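UPF0098 protein YbcL (Escherichia coli, PDB 1FUX) is of unknown function but belongs to the phosphatidylethanolamine-binding protein family, and as a periplasmic homodimer may bind anionic ligands as its relatives do. Local coordinates at residues G60-P72 against A94-G108. Numbering follows the deposited sequence.
Sequences GSGWWHWTVVNIP and AVQGRNDFGYAGFGG
The indole of W63 meets two residues of the turn from N99 to G102, D100 over one face and F101 at its edge. CB of D100 lies 3.5 Å from the centroid of the five-membered ring, a CH-pi contact 18° off the normal. F101 receives the indole edge on its own face, NE1 of W63 standing 3.3 Å from CE1 of F101 with the planes at 63°. Because CG of W63 is anti to the backbone N (chi1 -164°), the ring swings across to reach both residues; H65 joins the cluster. Exchanging W63 for alanine would probably strip CB of D100 of the ring it covers and open a gap beside the face of F101, though F22 and F25 would still pack on that phenyl.

At W66 the roles are reversed: F106 turns its edge toward the six-membered ring in an offset edge-to-face pair, while its CB sits over the five-membered ring, almost on the normal.

These residues belong to the PEBP fold. Strand 63-72 has the edge strand 95-96 as its antiparallel neighbour, and V69 and V95 form the hydrogen-bonded pair. On its other side, H65 and W66 both face V52 in a classic beta bulge. Beyond 95-96, the chain leaves regular pairing and makes its type I turn.

Backbone and side-chain hydrogen bonds join the two segments. D100 and W64 exchange two nearly straight ones: W64 N gives to OD2 of D100 at 2.7 Å, from above the carboxylate plane, and D100 N gives to W64 O at 3.0 Å. The backbone O of H65 accepts from G107 N, and the imidazole returns a bent bond, ND1 of H65 to G107 O at 2.9 Å, with the acceptor in the ring plane but the donor above the carbonyl plane. NE1 of W66 donates almost straight to OE1 of Q96 (2.9 Å), which lies in the indole plane; NE2 of Q96 is held by R84 O. A separate bond serves the dimer, NE1 of W64 pairing with S61 OG of the second subunit.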
loop_
_atom_site.group_PDB
_atom_site.type_symbol
_atom_site.label_atom_id
_atom_site.label_comp_id
_atom_site.label_asym_id
_atom_site.label_seq_id
_atom_site.Cartn_x
_atom_site.Cartn_y
_atom_site.Cartn_z
ATOM N N GLY A 60 -1.868 -7.953 3.551
ATOM C CA GLY A 60 -0.582 -7.722 4.208
ATOM C C GLY A 60 -0.316 -6.250 4.497
ATOM O O GLY A 60 0.600 -5.947 5.288
ATOM N N SER A 61 -1.066 -5.332 3.897
ATOM C CA SER A 61 -0.848 -3.897 4.114
ATOM C C SER A 61 -2.182 -3.129 4.118
ATOM O O SER A 61 -2.112 -1.897 4.025
ATOM C CB SER A 61 -0.022 -3.256 2.984
ATOM O OG SER A 61 -0.585 -3.458 1.680
ATOM N N GLY A 62 -3.274 -3.822 4.356
ATOM C CA GLY A 62 -4.612 -3.207 4.363
ATOM C C GLY A 62 -4.917 -2.701 2.943
ATOM O O GLY A 62 -4.397 -3.270 1.978
ATOM N N TRP A 63 -5.686 -1.630 2.833
ATOM C CA TRP A 63 -6.091 -1.108 1.524
ATOM C C TRP A 63 -6.345 0.386 1.651
ATOM O O TRP A 63 -7.119 0.836 2.483
ATOM C CB TRP A 63 -7.354 -1.829 1.050
ATOM C CG TRP A 63 -7.590 -1.611 -0.437
ATOM C CD1 TRP A 63 -8.268 -0.583 -1.018
ATOM C CD2 TRP A 63 -7.114 -2.457 -1.489
ATOM N NE1 TRP A 63 -8.236 -0.718 -2.399
ATOM C CE2 TRP A 63 -7.573 -1.892 -2.697
ATOM C CE3 TRP A 63 -6.393 -3.656 -1.518
ATOM C CZ2 TRP A 63 -7.324 -2.474 -3.948
ATOM C CZ3 TRP A 63 -6.141 -4.227 -2.763
ATOM C CH2 TRP A 63 -6.595 -3.647 -3.951
ATOM N N TRP A 64 -5.634 1.131 0.811
ATOM C CA TRP A 64 -5.880 2.592 0.772
ATOM C C TRP A 64 -7.025 2.858 -0.187
ATOM O O TRP A 64 -6.932 2.586 -1.372
ATOM C CB TRP A 64 -4.632 3.320 0.273
ATOM C CG TRP A 64 -3.503 3.309 1.263
ATOM C CD1 TRP A 64 -2.350 2.567 1.253
ATOM C CD2 TRP A 64 -3.430 4.140 2.439
ATOM N NE1 TRP A 64 -1.597 2.881 2.360
ATOM C CE2 TRP A 64 -2.219 3.852 3.092
ATOM C CE3 TRP A 64 -4.289 5.094 3.008
ATOM C CZ2 TRP A 64 -1.834 4.459 4.288
ATOM C CZ3 TRP A 64 -3.882 5.724 4.177
ATOM C CH2 TRP A 64 -2.675 5.427 4.820
ATOM N N HIS A 65 -8.169 3.361 0.267
ATOM C CA HIS A 65 -9.319 3.625 -0.594
ATOM C C HIS A 65 -9.333 5.051 -1.116
ATOM O O HIS A 65 -9.952 5.329 -2.162
ATOM C CB HIS A 65 -10.590 3.396 0.278
ATOM C CG HIS A 65 -10.887 1.920 0.393
ATOM N ND1 HIS A 65 -11.721 1.228 -0.457
ATOM C CD2 HIS A 65 -10.449 1.020 1.313
ATOM C CE1 HIS A 65 -11.769 -0.055 -0.084
ATOM N NE2 HIS A 65 -10.971 -0.209 1.003
ATOM N N TRP A 66 -8.706 5.983 -0.402
ATOM C CA TRP A 66 -8.699 7.371 -0.911
ATOM C C TRP A 66 -7.640 8.188 -0.214
ATOM O O TRP A 66 -7.471 7.993 1.007
ATOM C CB TRP A 66 -10.059 7.991 -0.477
ATOM C CG TRP A 66 -10.381 9.306 -1.142
ATOM C CD1 TRP A 66 -9.903 9.805 -2.328
ATOM C CD2 TRP A 66 -11.400 10.226 -0.688
ATOM N NE1 TRP A 66 -10.558 10.994 -2.612
ATOM C CE2 TRP A 66 -11.461 11.266 -1.612
ATOM C CE3 TRP A 66 -12.228 10.258 0.438
ATOM C CZ2 TRP A 66 -12.305 12.396 -1.473
ATOM C CZ3 TRP A 66 -13.108 11.358 0.582
ATOM C CH2 TRP A 66 -13.146 12.411 -0.379
ATOM N N THR A 67 -6.986 9.132 -0.854
ATOM C CA THR A 67 -6.120 10.069 -0.147
ATOM C C THR A 67 -6.395 11.423 -0.838
ATOM O O THR A 67 -6.286 11.489 -2.065
ATOM C CB THR A 67 -4.590 9.805 -0.191
ATOM O OG1 THR A 67 -4.137 9.834 -1.541
ATOM C CG2 THR A 67 -4.232 8.442 0.398
ATOM N N VAL A 68 -6.612 12.459 -0.041
ATOM C CA VAL A 68 -6.781 13.795 -0.602
ATOM C C VAL A 68 -5.955 14.737 0.318
ATOM O O VAL A 68 -6.160 14.604 1.516
ATOM C CB VAL A 68 -8.161 14.466 -0.408
ATOM C CG1 VAL A 68 -8.229 15.768 -1.233
ATOM C CG2 VAL A 68 -9.288 13.556 -0.718
ATOM N N VAL A 69 -5.093 15.541 -0.273
ATOM C CA VAL A 69 -4.296 16.388 0.622
ATOM C C VAL A 69 -4.346 17.798 0.051
ATOM O O VAL A 69 -4.911 18.038 -1.030
ATOM C CB VAL A 69 -2.845 15.935 0.785
ATOM C CG1 VAL A 69 -2.708 14.476 1.269
ATOM C CG2 VAL A 69 -2.073 16.037 -0.516
ATOM N N ASN A 70 -3.696 18.708 0.806
ATOM C CA ASN A 70 -3.598 20.104 0.361
ATOM C C ASN A 70 -4.981 20.746 0.293
ATOM O O ASN A 70 -5.231 21.675 -0.499
ATOM C CB ASN A 70 -2.780 20.251 -0.906
ATOM C CG ASN A 70 -1.323 19.781 -0.848
ATOM O OD1 ASN A 70 -0.803 19.579 0.234
ATOM N ND2 ASN A 70 -0.653 19.603 -1.975
ATOM N N ILE A 71 -5.850 20.330 1.198
ATOM C CA ILE A 71 -7.129 21.003 1.355
ATOM C C ILE A 71 -6.769 22.319 2.075
ATOM O O ILE A 71 -6.179 22.310 3.160
ATOM C CB ILE A 71 -8.160 20.182 2.080
ATOM C CG1 ILE A 71 -8.472 18.866 1.306
ATOM C CG2 ILE A 71 -9.434 21.010 2.212
ATOM C CD1 ILE A 71 -9.145 17.850 2.216
ATOM N N PRO A 72 -7.087 23.442 1.446
ATOM C CA PRO A 72 -6.787 24.739 2.056
ATOM C C PRO A 72 -7.340 24.822 3.455
ATOM O O PRO A 72 -8.415 24.376 3.855
ATOM C CB PRO A 72 -7.410 25.776 1.123
ATOM C CG PRO A 72 -7.639 25.072 -0.154
ATOM C CD PRO A 72 -7.730 23.579 0.134
ATOM N N ALA A 94 -6.676 21.246 -3.784
ATOM C CA ALA A 94 -6.467 19.902 -3.202
ATOM C C ALA A 94 -6.000 18.993 -4.303
ATOM O O ALA A 94 -6.085 19.323 -5.497
ATOM C CB ALA A 94 -7.707 19.456 -2.442
ATOM N N VAL A 95 -5.346 17.895 -3.930
ATOM C CA VAL A 95 -4.764 16.953 -4.861
ATOM C C VAL A 95 -5.052 15.543 -4.311
ATOM O O VAL A 95 -5.065 15.422 -3.085
ATOM C CB VAL A 95 -3.255 17.136 -5.084
ATOM C CG1 VAL A 95 -2.709 15.981 -5.937
ATOM C CG2 VAL A 95 -2.971 18.379 -5.944
ATOM N N GLN A 96 -5.328 14.591 -5.198
ATOM C CA GLN A 96 -5.620 13.229 -4.733
ATOM C C GLN A 96 -4.427 12.330 -5.082
ATOM O O GLN A 96 -3.851 12.476 -6.174
ATOM C CB GLN A 96 -6.880 12.669 -5.447
ATOM C CG GLN A 96 -8.084 13.639 -5.293
ATOM C CD GLN A 96 -9.381 13.010 -5.834
ATOM O OE1 GLN A 96 -10.065 12.314 -5.098
ATOM N NE2 GLN A 96 -9.771 13.270 -7.080
ATOM N N GLY A 97 -4.040 11.472 -4.138
ATOM C CA GLY A 97 -2.931 10.561 -4.318
ATOM C C GLY A 97 -3.508 9.262 -4.937
ATOM O O GLY A 97 -4.719 9.147 -5.099
ATOM N N ARG A 98 -2.634 8.311 -5.247
ATOM C CA ARG A 98 -3.142 7.073 -5.850
ATOM C C ARG A 98 -3.689 6.087 -4.835
ATOM O O ARG A 98 -3.043 5.872 -3.808
ATOM C CB ARG A 98 -1.876 6.489 -6.527
ATOM C CG ARG A 98 -2.242 5.395 -7.536
ATOM C CD ARG A 98 -0.906 4.828 -7.990
ATOM N NE ARG A 98 -1.051 3.976 -9.138
ATOM C CZ ARG A 98 -1.041 2.672 -9.248
ATOM N NH1 ARG A 98 -1.196 2.353 -10.542
ATOM N NH2 ARG A 98 -0.879 1.758 -8.304
ATOM N N ASN A 99 -4.841 5.498 -5.023
ATOM C CA ASN A 99 -5.405 4.496 -4.126
ATOM C C ASN A 99 -4.893 3.091 -4.502
ATOM O O ASN A 99 -4.163 2.971 -5.510
ATOM C CB ASN A 99 -6.929 4.634 -4.095
ATOM C CG ASN A 99 -7.578 4.201 -5.379
ATOM O OD1 ASN A 99 -7.060 3.403 -6.169
ATOM N ND2 ASN A 99 -8.759 4.759 -5.727
ATOM N N ASP A 100 -5.238 2.057 -3.745
ATOM C CA ASP A 100 -4.725 0.706 -4.003
ATOM C C ASP A 100 -5.390 0.075 -5.178
ATOM O O ASP A 100 -4.871 -0.873 -5.793
ATOM C CB ASP A 100 -4.763 -0.165 -2.735
ATOM C CG ASP A 100 -3.604 0.168 -1.798
ATOM O OD1 ASP A 100 -2.587 0.721 -2.296
ATOM O OD2 ASP A 100 -3.725 -0.112 -0.584
ATOM N N PHE A 101 -6.541 0.628 -5.637
ATOM C CA PHE A 101 -7.146 0.166 -6.863
ATOM C C PHE A 101 -6.337 0.627 -8.062
ATOM O O PHE A 101 -6.613 0.157 -9.191
ATOM C CB PHE A 101 -8.567 0.736 -7.057
ATOM C CG PHE A 101 -9.492 0.320 -5.948
ATOM C CD1 PHE A 101 -9.839 1.205 -4.947
ATOM C CD2 PHE A 101 -10.030 -0.972 -5.956
ATOM C CE1 PHE A 101 -10.733 0.781 -3.953
ATOM C CE2 PHE A 101 -10.931 -1.396 -4.985
ATOM C CZ PHE A 101 -11.278 -0.495 -3.982
ATOM N N GLY A 102 -5.497 1.636 -7.935
ATOM C CA GLY A 102 -4.645 2.092 -9.012
ATOM C C GLY A 102 -5.036 3.422 -9.632
ATOM O O GLY A 102 -4.559 3.639 -10.743
ATOM N N TYR A 103 -5.895 4.206 -8.984
ATOM C CA TYR A 103 -6.227 5.520 -9.530
ATOM C C TYR A 103 -6.262 6.592 -8.446
ATOM O O TYR A 103 -6.406 6.293 -7.256
ATOM C CB TYR A 103 -7.509 5.553 -10.359
ATOM C CG TYR A 103 -8.759 5.161 -9.617
ATOM C CD1 TYR A 103 -9.500 6.201 -9.056
ATOM C CD2 TYR A 103 -9.228 3.865 -9.481
ATOM C CE1 TYR A 103 -10.679 5.921 -8.387
ATOM C CE2 TYR A 103 -10.418 3.565 -8.838
ATOM C CZ TYR A 103 -11.117 4.634 -8.279
ATOM O OH TYR A 103 -12.298 4.394 -7.583
ATOM N N ALA A 104 -6.168 7.850 -8.910
ATOM C CA ALA A 104 -6.201 8.993 -8.007
ATOM C C ALA A 104 -7.650 9.481 -7.806
ATOM O O ALA A 104 -8.130 10.324 -8.543
ATOM C CB ALA A 104 -5.350 10.093 -8.647
ATOM N N GLY A 105 -8.300 8.983 -6.781
ATOM C CA GLY A 105 -9.735 9.295 -6.578
ATOM C C GLY A 105 -10.205 8.310 -5.524
ATOM O O GLY A 105 -9.420 7.467 -5.007
ATOM N N PHE A 106 -11.410 8.488 -5.049
ATOM C CA PHE A 106 -12.022 7.622 -4.057
ATOM C C PHE A 106 -12.447 6.332 -4.714
ATOM O O PHE A 106 -13.027 6.294 -5.781
ATOM C CB PHE A 106 -13.343 8.259 -3.535
ATOM C CG PHE A 106 -14.164 7.351 -2.661
ATOM C CD1 PHE A 106 -13.806 7.225 -1.297
ATOM C CD2 PHE A 106 -15.258 6.662 -3.154
ATOM C CE1 PHE A 106 -14.582 6.445 -0.448
ATOM C CE2 PHE A 106 -16.018 5.885 -2.315
ATOM C CZ PHE A 106 -15.687 5.780 -0.960
ATOM N N GLY A 107 -12.126 5.230 -4.034
ATOM C CA GLY A 107 -12.601 3.911 -4.481
ATOM C C GLY A 107 -13.318 3.292 -3.276
ATOM O O GLY A 107 -12.782 3.307 -2.157
ATOM N N GLY A 108 -14.571 2.845 -3.460
ATOM C CA GLY A 108 -15.366 2.389 -2.322
ATOM C C GLY A 108 -15.056 1.008 -1.788
ATOM O O GLY A 108 -14.028 0.428 -2.094
HETATM O O HOH W 1 -2.167 -0.843 1.310
HETATM O O HOH W 2 -2.197 7.950 -2.119
HETATM O O HOH W 3 -6.966 8.777 -3.612
#